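Long-range contacts in Sts-2 protein (Mus musculus, PDB 3DB1), which interferes with CBL-mediated down-regulation of receptor tyrosine kinases, and is represented here by its C-terminal piece with the histidine phosphatase domain: residues 7-12 against 247-252; 73-78 against 105-110. One frame throughout, in Å; residues are numbered along the deposited sequence.

Contact 1. Residues 7-12 against 247-252; sequences ISRRGI and KWDLVN
The indole of W248 lies against R10, G11 and I12 at one margin of the mixed sheet of the histidine phosphatase fold. Strands 10-16 and 248-251 are not neighbours in this sheet: 236-241 runs between them, antiparallel to both, and backbone hydrogen bonds tie R10 to E241 and D249 to E240. The axes of 10-12 and 248-251 stay 8.8 Å apart, 61° from parallel, and the indole reaches over the intervening strand to meet backbone as well as side-chain atoms.

Apolar contact centres on the benzo end of the indole. I12 brings CG1 within 4.0 Å of W248 CZ3, while G11 CA sits near the ring plane, at its edge. I12 also touches T197 and I199 of strand 196-201. R10 O lies 3.9 Å from W248 CZ3.

Extended to NE, with CG opposite the backbone N (chi1 -177°), the R10 chain passes the indole and turns one guanidinium face to W248 CH2; the planes are 56° apart. Its NH2 is hydrogen-bonded to I187 O. R9 NH1 stays 4.3 Å from D249 OD2, beyond a salt bridge, whereas K247 NZ forms one within 247-252, donating to that oxygen's syn lone pair at 2.8 Å.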
ATOM      1  N   ILE A   7      24.212 -19.599 -18.516  1.00 84.96           N
ATOM      2  CA  ILE A   7      24.621 -19.712 -17.077  1.00 85.01           C
ATOM      3  C   ILE A   7      24.041 -18.612 -16.186  1.00 84.95           C
ATOM      4  O   ILE A   7      23.610 -17.541 -16.656  1.00 85.51           O
ATOM      5  CB  ILE A   7      26.188 -19.687 -16.865  1.00 85.26           C
ATOM      6  CG1 ILE A   7      26.799 -18.354 -17.375  1.00 85.42           C
ATOM      7  CG2 ILE A   7      26.871 -20.987 -17.409  1.00 85.21           C
ATOM      8  CD1 ILE A   7      28.164 -17.976 -16.776  1.00 84.77           C
ATOM      9  N   SER A   8      24.072 -18.888 -14.883  1.00 83.98           N
ATOM     10  CA  SER A   8      23.773 -17.891 -13.870  1.00 82.65           C
ATOM     11  C   SER A   8      25.051 -17.308 -13.275  1.00 81.19           C
ATOM     12  O   SER A   8      26.125 -17.928 -13.287  1.00 81.30           O
ATOM     13  CB  SER A   8      22.939 -18.514 -12.748  1.00 83.26           C
ATOM     14  OG  SER A   8      23.673 -19.538 -12.080  1.00 83.96           O
ATOM     15  N   ARG A   9      24.903 -16.110 -12.741  1.00 79.03           N
ATOM     16  CA  ARG A   9      25.943 -15.421 -12.004  1.00 77.79           C
ATOM     17  C   ARG A   9      25.552 -15.227 -10.548  1.00 76.23           C
ATOM     18  O   ARG A   9      24.412 -15.489 -10.151  1.00 76.55           O
ATOM     19  CB  ARG A   9      26.192 -14.062 -12.630  1.00 78.23           C
ATOM     20  CG  ARG A   9      26.832 -14.151 -13.973  1.00 80.12           C
ATOM     21  CD  ARG A   9      27.236 -12.805 -14.406  1.00 82.99           C
ATOM     22  NE  ARG A   9      28.081 -12.882 -15.583  1.00 85.63           N
ATOM     23  CZ  ARG A   9      28.594 -11.816 -16.189  1.00 87.12           C
ATOM     24  NH1 ARG A   9      28.344 -10.592 -15.712  1.00 87.75           N
ATOM     25  NH2 ARG A   9      29.363 -11.969 -17.266  1.00 87.30           N
ATOM     26  N   ARG A  10      26.506 -14.763  -9.753  1.00 73.74           N
ATOM     27  CA  ARG A  10      26.253 -14.437  -8.371  1.00 71.07           C
ATOM     28  C   ARG A  10      25.903 -12.957  -8.299  1.00 68.87           C
ATOM     29  O   ARG A  10      26.567 -12.141  -8.921  1.00 68.59           O
ATOM     30  CB  ARG A  10      27.495 -14.747  -7.548  1.00 71.35           C
ATOM     31  CG  ARG A  10      27.381 -14.525  -6.056  1.00 71.42           C
ATOM     32  CD  ARG A  10      28.686 -14.935  -5.461  1.00 72.49           C
ATOM     33  NE  ARG A  10      28.787 -14.678  -4.042  1.00 73.16           N
ATOM     34  CZ  ARG A  10      29.836 -14.162  -3.402  1.00 73.51           C
ATOM     35  NH1 ARG A  10      30.963 -13.769  -4.013  1.00 73.25           N
ATOM     36  NH2 ARG A  10      29.726 -14.019  -2.106  1.00 73.00           N
ATOM     37  N   GLY A  11      24.862 -12.613  -7.535  1.00 66.05           N
ATOM     38  CA  GLY A  11      24.429 -11.213  -7.410  1.00 62.38           C
ATOM     39  C   GLY A  11      24.180 -10.655  -6.017  1.00 59.72           C
ATOM     40  O   GLY A  11      23.877 -11.393  -5.086  1.00 60.11           O
ATOM     41  N   ILE A  12      24.331  -9.346  -5.879  1.00 56.56           N
ATOM     42  CA  ILE A  12      23.984  -8.641  -4.653  1.00 54.02           C
ATOM     43  C   ILE A  12      22.861  -7.611  -4.922  1.00 52.30           C
ATOM     44  O   ILE A  12      22.964  -6.740  -5.811  1.00 52.67           O
ATOM     45  CB  ILE A  12      25.210  -7.926  -4.024  1.00 54.25           C
ATOM     46  CG1 ILE A  12      26.192  -8.931  -3.407  1.00 53.66           C
ATOM     47  CG2 ILE A  12      24.771  -6.870  -3.006  1.00 53.49           C
ATOM     48  CD1 ILE A  12      25.699  -9.594  -2.168  1.00 52.58           C
ATOM     49  N   LYS A 247      35.246  -9.133 -11.276  1.00 80.20           N
ATOM     50  CA  LYS A 247      34.779  -7.771 -11.094  1.00 79.40           C
ATOM     51  C   LYS A 247      33.269  -7.789 -10.915  1.00 77.05           C
ATOM     52  O   LYS A 247      32.596  -8.743 -11.331  1.00 76.68           O
ATOM     53  CB  LYS A 247      35.169  -6.908 -12.291  1.00 80.05           C
ATOM     54  CG  LYS A 247      34.696  -7.455 -13.634  1.00 81.62           C
ATOM     55  CD  LYS A 247      34.738  -6.402 -14.752  1.00 82.54           C
ATOM     56  CE  LYS A 247      34.265  -6.979 -16.121  1.00 84.35           C
ATOM     57  NZ  LYS A 247      32.903  -7.629 -16.091  1.00 85.27           N
ATOM     58  N   TRP A 248      32.742  -6.739 -10.290  1.00 74.41           N
ATOM     59  CA  TRP A 248      31.307  -6.612 -10.119  1.00 71.91           C
ATOM     60  C   TRP A 248      30.706  -5.592 -11.063  1.00 71.03           C
ATOM     61  O   TRP A 248      31.268  -4.536 -11.261  1.00 70.74           O
ATOM     62  CB  TRP A 248      30.970  -6.234  -8.688  1.00 70.68           C
ATOM     63  CG  TRP A 248      31.241  -7.314  -7.731  1.00 69.08           C
ATOM     64  CD1 TRP A 248      32.442  -7.610  -7.157  1.00 67.54           C
ATOM     65  CD2 TRP A 248      30.294  -8.250  -7.203  1.00 67.60           C
ATOM     66  NE1 TRP A 248      32.298  -8.674  -6.301  1.00 67.45           N
ATOM     67  CE2 TRP A 248      30.995  -9.092  -6.317  1.00 66.96           C
ATOM     68  CE3 TRP A 248      28.923  -8.458  -7.395  1.00 66.54           C
ATOM     69  CZ2 TRP A 248      30.378 -10.124  -5.628  1.00 66.89           C
ATOM     70  CZ3 TRP A 248      28.310  -9.477  -6.707  1.00 66.68           C
ATOM     71  CH2 TRP A 248      29.035 -10.297  -5.830  1.00 67.36           C
ATOM     72  N   ASP A 249      29.545  -5.911 -11.621  1.00 70.24           N
ATOM     73  CA  ASP A 249      28.873  -5.011 -12.546  1.00 69.73           C
ATOM     74  C   ASP A 249      27.512  -4.551 -12.034  1.00 68.56           C
ATOM     75  O   ASP A 249      26.703  -5.337 -11.544  1.00 67.98           O
ATOM     76  CB  ASP A 249      28.733  -5.664 -13.926  1.00 70.25           C
ATOM     77  CG  ASP A 249      30.057  -5.824 -14.618  1.00 72.06           C
ATOM     78  OD1 ASP A 249      30.693  -4.783 -14.876  1.00 73.60           O
ATOM     79  OD2 ASP A 249      30.474  -6.979 -14.889  1.00 73.45           O
ATOM     80  N   LEU A 250      27.276  -3.259 -12.177  1.00 67.41           N
ATOM     81  CA  LEU A 250      26.011  -2.667 -11.829  1.00 66.66           C
ATOM     82  C   LEU A 250      24.972  -2.975 -12.909  1.00 66.16           C
ATOM     83  O   LEU A 250      25.154  -2.591 -14.053  1.00 66.43           O
ATOM     84  CB  LEU A 250      26.204  -1.167 -11.675  1.00 66.50           C
ATOM     85  CG  LEU A 250      25.051  -0.414 -11.058  1.00 66.35           C
ATOM     86  CD1 LEU A 250      24.862  -0.869  -9.639  1.00 66.90           C
ATOM     87  CD2 LEU A 250      25.362   1.055 -11.104  1.00 67.01           C
ATOM     88  N   VAL A 251      23.896  -3.679 -12.567  1.00 65.40           N
ATOM     89  CA  VAL A 251      22.888  -4.049 -13.563  1.00 64.48           C
ATOM     90  C   VAL A 251      21.465  -3.806 -13.109  1.00 63.71           C
ATOM     91  O   VAL A 251      21.219  -3.485 -11.939  1.00 64.10           O
ATOM     92  CB  VAL A 251      23.014  -5.516 -14.008  1.00 64.58           C
ATOM     93  CG1 VAL A 251      24.338  -5.727 -14.738  1.00 65.15           C
ATOM     94  CG2 VAL A 251      22.880  -6.454 -12.843  1.00 64.75           C
ATOM     95  N   ASN A 252      20.524  -3.961 -14.040  1.00 62.19           N
ATOM     96  CA  ASN A 252      19.095  -3.781 -13.758  1.00 60.92           C
ATOM     97  C   ASN A 252      18.593  -4.711 -12.664  1.00 58.46           C
ATOM     98  O   ASN A 252      18.896  -5.898 -12.691  1.00 58.30           O
ATOM     99  CB  ASN A 252      18.244  -4.045 -14.986  1.00 61.91           C
ATOM    100  CG  ASN A 252      18.688  -3.247 -16.181  1.00 65.53           C
ATOM    101  OD1 ASN A 252      18.096  -2.211 -16.479  1.00 68.56           O
ATOM    102  ND2 ASN A 252      19.751  -3.720 -16.889  1.00 68.61           N
TER

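Contact 2. Residues 73-78 against 105-110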
ATOM      1  N   PHE A  73       3.010  -3.094   2.991  1.00 32.30           N
ATOM      2  CA  PHE A  73       2.429  -3.417   1.694  1.00 31.74           C
ATOM      3  C   PHE A  73       3.575  -3.412   0.689  1.00 32.96           C
ATOM      4  O   PHE A  73       3.787  -4.391  -0.078  1.00 33.31           O
ATOM      5  CB  PHE A  73       1.329  -2.424   1.372  1.00 31.26           C
ATOM      6  CG  PHE A  73       1.273  -2.016  -0.050  1.00 30.19           C
ATOM      7  CD1 PHE A  73       0.894  -2.942  -1.022  1.00 29.74           C
ATOM      8  CD2 PHE A  73       1.595  -0.700  -0.435  1.00 28.41           C
ATOM      9  CE1 PHE A  73       0.836  -2.562  -2.388  1.00 29.63           C
ATOM     10  CE2 PHE A  73       1.552  -0.307  -1.794  1.00 29.13           C
ATOM     11  CZ  PHE A  73       1.155  -1.246  -2.770  1.00 28.62           C
ATOM     12  N   GLN A  74       4.369  -2.344   0.738  1.00 33.44           N
ATOM     13  CA  GLN A  74       5.499  -2.197  -0.190  1.00 34.24           C
ATOM     14  C   GLN A  74       6.457  -3.401  -0.080  1.00 35.08           C
ATOM     15  O   GLN A  74       6.904  -3.971  -1.100  1.00 35.15           O
ATOM     16  CB  GLN A  74       6.225  -0.887   0.120  1.00 33.71           C
ATOM     17  CG  GLN A  74       5.332   0.324  -0.018  1.00 33.41           C
ATOM     18  CD  GLN A  74       5.991   1.614   0.427  1.00 33.99           C
ATOM     19  OE1 GLN A  74       6.946   1.628   1.225  1.00 34.70           O
ATOM     20  NE2 GLN A  74       5.460   2.723  -0.068  1.00 32.04           N
ATOM     21  N   ALA A  75       6.773  -3.816   1.152  1.00 35.45           N
ATOM     22  CA  ALA A  75       7.777  -4.878   1.285  1.00 35.98           C
ATOM     23  C   ALA A  75       7.196  -6.159   0.685  1.00 36.55           C
ATOM     24  O   ALA A  75       7.869  -6.870  -0.040  1.00 36.88           O
ATOM     25  CB  ALA A  75       8.152  -5.060   2.692  1.00 35.03           C
ATOM     26  N   ARG A  76       5.915  -6.399   0.941  1.00 37.30           N
ATOM     27  CA  ARG A  76       5.266  -7.588   0.487  1.00 38.09           C
ATOM     28  C   ARG A  76       5.210  -7.592  -1.027  1.00 38.49           C
ATOM     29  O   ARG A  76       5.513  -8.597  -1.662  1.00 38.29           O
ATOM     30  CB  ARG A  76       3.867  -7.688   1.081  1.00 38.18           C
ATOM     31  CG  ARG A  76       3.879  -7.924   2.595  1.00 40.60           C
ATOM     32  CD  ARG A  76       2.702  -8.750   3.053  1.00 44.39           C
ATOM     33  NE  ARG A  76       3.063  -9.594   4.176  1.00 51.11           N
ATOM     34  CZ  ARG A  76       2.466  -9.545   5.372  1.00 55.70           C
ATOM     35  NH1 ARG A  76       1.447  -8.688   5.604  1.00 57.09           N
ATOM     36  NH2 ARG A  76       2.877 -10.366   6.353  1.00 55.53           N
ATOM     37  N   LEU A  77       4.836  -6.445  -1.609  1.00 38.87           N
ATOM     38  CA  LEU A  77       4.685  -6.353  -3.062  1.00 38.09           C
ATOM     39  C   LEU A  77       6.007  -6.752  -3.730  1.00 39.24           C
ATOM     40  O   LEU A  77       6.010  -7.577  -4.642  1.00 39.77           O
ATOM     41  CB  LEU A  77       4.250  -4.961  -3.463  1.00 37.39           C
ATOM     42  CG  LEU A  77       3.684  -4.754  -4.866  1.00 36.46           C
ATOM     43  CD1 LEU A  77       2.379  -5.472  -5.067  1.00 35.08           C
ATOM     44  CD2 LEU A  77       3.524  -3.247  -5.185  1.00 35.69           C
ATOM     45  N   ALA A  78       7.112  -6.171  -3.275  1.00 39.78           N
ATOM     46  CA  ALA A  78       8.434  -6.494  -3.790  1.00 40.84           C
ATOM     47  C   ALA A  78       8.768  -7.979  -3.601  1.00 41.80           C
ATOM     48  O   ALA A  78       9.304  -8.641  -4.501  1.00 41.96           O
ATOM     49  CB  ALA A  78       9.487  -5.637  -3.096  1.00 40.65           C
ATOM     50  N   LYS A 105      11.785  -9.470   6.628  1.00 44.42           N
ATOM     51  CA  LYS A 105      10.855 -10.495   6.997  1.00 45.40           C
ATOM     52  C   LYS A 105       9.759 -10.579   5.951  1.00 45.53           C
ATOM     53  O   LYS A 105       9.531 -11.642   5.409  1.00 45.91           O
ATOM     54  CB  LYS A 105      10.263 -10.204   8.381  1.00 45.73           C
ATOM     55  CG  LYS A 105       9.358 -11.283   8.885  1.00 47.23           C
ATOM     56  CD  LYS A 105       8.580 -10.869  10.122  1.00 51.28           C
ATOM     57  CE  LYS A 105       7.630 -12.011  10.542  1.00 54.71           C
ATOM     58  NZ  LYS A 105       6.590 -11.655  11.586  1.00 58.08           N
ATOM     59  N   HIS A 106       9.094  -9.461   5.645  1.00 45.37           N
ATOM     60  CA  HIS A 106       7.966  -9.524   4.718  1.00 44.92           C
ATOM     61  C   HIS A 106       8.380  -9.944   3.315  1.00 44.92           C
ATOM     62  O   HIS A 106       7.628 -10.654   2.648  1.00 45.36           O
ATOM     63  CB  HIS A 106       7.208  -8.215   4.693  1.00 44.71           C
ATOM     64  CG  HIS A 106       6.596  -7.859   6.009  1.00 45.75           C
ATOM     65  ND1 HIS A 106       5.578  -8.599   6.583  1.00 45.80           N
ATOM     66  CD2 HIS A 106       6.854  -6.839   6.867  1.00 45.85           C
ATOM     67  CE1 HIS A 106       5.237  -8.048   7.736  1.00 45.29           C
ATOM     68  NE2 HIS A 106       5.982  -6.970   7.925  1.00 45.65           N
ATOM     69  N   ILE A 107       9.556  -9.523   2.859  1.00 44.42           N
ATOM     70  CA  ILE A 107      10.034  -9.986   1.585  1.00 44.44           C
ATOM     71  C   ILE A 107      10.078 -11.527   1.611  1.00 45.50           C
ATOM     72  O   ILE A 107       9.483 -12.190   0.763  1.00 45.26           O
ATOM     73  CB  ILE A 107      11.371  -9.384   1.256  1.00 44.10           C
ATOM     74  CG1 ILE A 107      11.191  -7.888   1.049  1.00 43.09           C
ATOM     75  CG2 ILE A 107      11.967 -10.018  -0.000  1.00 42.60           C
ATOM     76  CD1 ILE A 107      12.496  -7.138   0.745  1.00 42.12           C
ATOM     77  N   LEU A 108      10.717 -12.098   2.626  1.00 46.35           N
ATOM     78  CA  LEU A 108      10.833 -13.559   2.707  1.00 47.40           C
ATOM     79  C   LEU A 108       9.504 -14.285   2.758  1.00 48.65           C
ATOM     80  O   LEU A 108       9.327 -15.281   2.078  1.00 48.92           O
ATOM     81  CB  LEU A 108      11.720 -13.982   3.883  1.00 46.96           C
ATOM     82  CG  LEU A 108      13.213 -13.692   3.672  1.00 45.88           C
ATOM     83  CD1 LEU A 108      14.019 -13.960   4.911  1.00 45.43           C
ATOM     84  CD2 LEU A 108      13.745 -14.529   2.546  1.00 44.25           C
ATOM     85  N   GLU A 109       8.573 -13.786   3.558  1.00 50.32           N
ATOM     86  CA  GLU A 109       7.259 -14.356   3.610  1.00 52.23           C
ATOM     87  C   GLU A 109       6.588 -14.434   2.243  1.00 52.94           C
ATOM     88  O   GLU A 109       5.864 -15.380   1.988  1.00 53.52           O
ATOM     89  CB  GLU A 109       6.380 -13.542   4.510  1.00 52.70           C
ATOM     90  CG  GLU A 109       6.582 -13.744   5.979  1.00 55.48           C
ATOM     91  CD  GLU A 109       5.805 -12.688   6.769  1.00 58.99           C
ATOM     92  OE1 GLU A 109       5.252 -11.724   6.147  1.00 59.88           O
ATOM     93  OE2 GLU A 109       5.749 -12.814   8.010  1.00 59.90           O
ATOM     94  N   GLU A 110       6.823 -13.453   1.370  1.00 53.72           N
ATOM     95  CA  GLU A 110       6.181 -13.450   0.063  1.00 54.23           C
ATOM     96  C   GLU A 110       6.943 -14.305  -0.920  1.00 54.54           C
ATOM     97  O   GLU A 110       6.397 -14.735  -1.941  1.00 54.89           O
ATOM     98  CB  GLU A 110       5.984 -12.033  -0.466  1.00 54.09           C
ATOM     99  CG  GLU A 110       5.024 -11.224   0.348  1.00 54.44           C
ATOM    100  CD  GLU A 110       3.642 -11.822   0.388  1.00 55.95           C
ATOM    101  OE1 GLU A 110       3.254 -12.476  -0.593  1.00 56.77           O
ATOM    102  OE2 GLU A 110       2.931 -11.643   1.395  1.00 56.82           O
TER
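E109 OE1 is gripped by two donors, R76 NH2 from across the interface and H106 ND1 from its own helix, where helices 69-85 and 98-111 of the histidine phosphatase domain pack side by side. The segments cross at -39° with their axes 7.5 Å apart, and strand 89-94 lies between them in sequence, so the unit is a helix-strand-helix passage of this alpha/beta fold.

The bond from R76 NH2 to OE1 is 2.7 Å long and fairly straight (161°), with the oxygen near the guanidinium plane and met on its syn side. H106 ND1 arrives from the opposite face of the carboxylate, 3.2 Å from E109 OE1. The same imidazole nitrogen lies over one face of the R76 guanidinium, close to NH2 but at a poor angle for a bond. Having both donors on one oxygen should limit rotation of the carboxylate and probably favours its charged form.

E110 adds a second salt bridge, its OE2 3.5 Å from R76 NE, with the carboxylate turned nearly perpendicular to the guanidinium. Its chain bends at chi2 (-61°), folding the acid back over the R76 aliphatic stem.

Beneath the charges the helices meet through apolar groups and a carbonyl: A75 CB packs 3.9 Å from H106 CB, and I107 CG1 rests 3.6 Å from A75 O.

Contacts 1 and 2 belong to different layers of one alpha/beta fold: 7-12 against 247-252 lies at the sheet margin ending in strand 248-251, whereas 73-78 against 105-110 joins two helices. Their centres are 23 Å apart and their nearest atoms about 12 Å. Along the chain, both helices of contact 2 fall between the two strands of contact 1. Strand 10-16 of contact 1 leads toward what is probably the RHG signature of this superfamily, and Q74 of contact 2 hydrogen-bonds E19 N, close after it, and H260 NE2. The second subunit reaches both: its W268 packs on L250 and N252 in contact 1, while F73 of contact 2 stacks on F73 of that subunit.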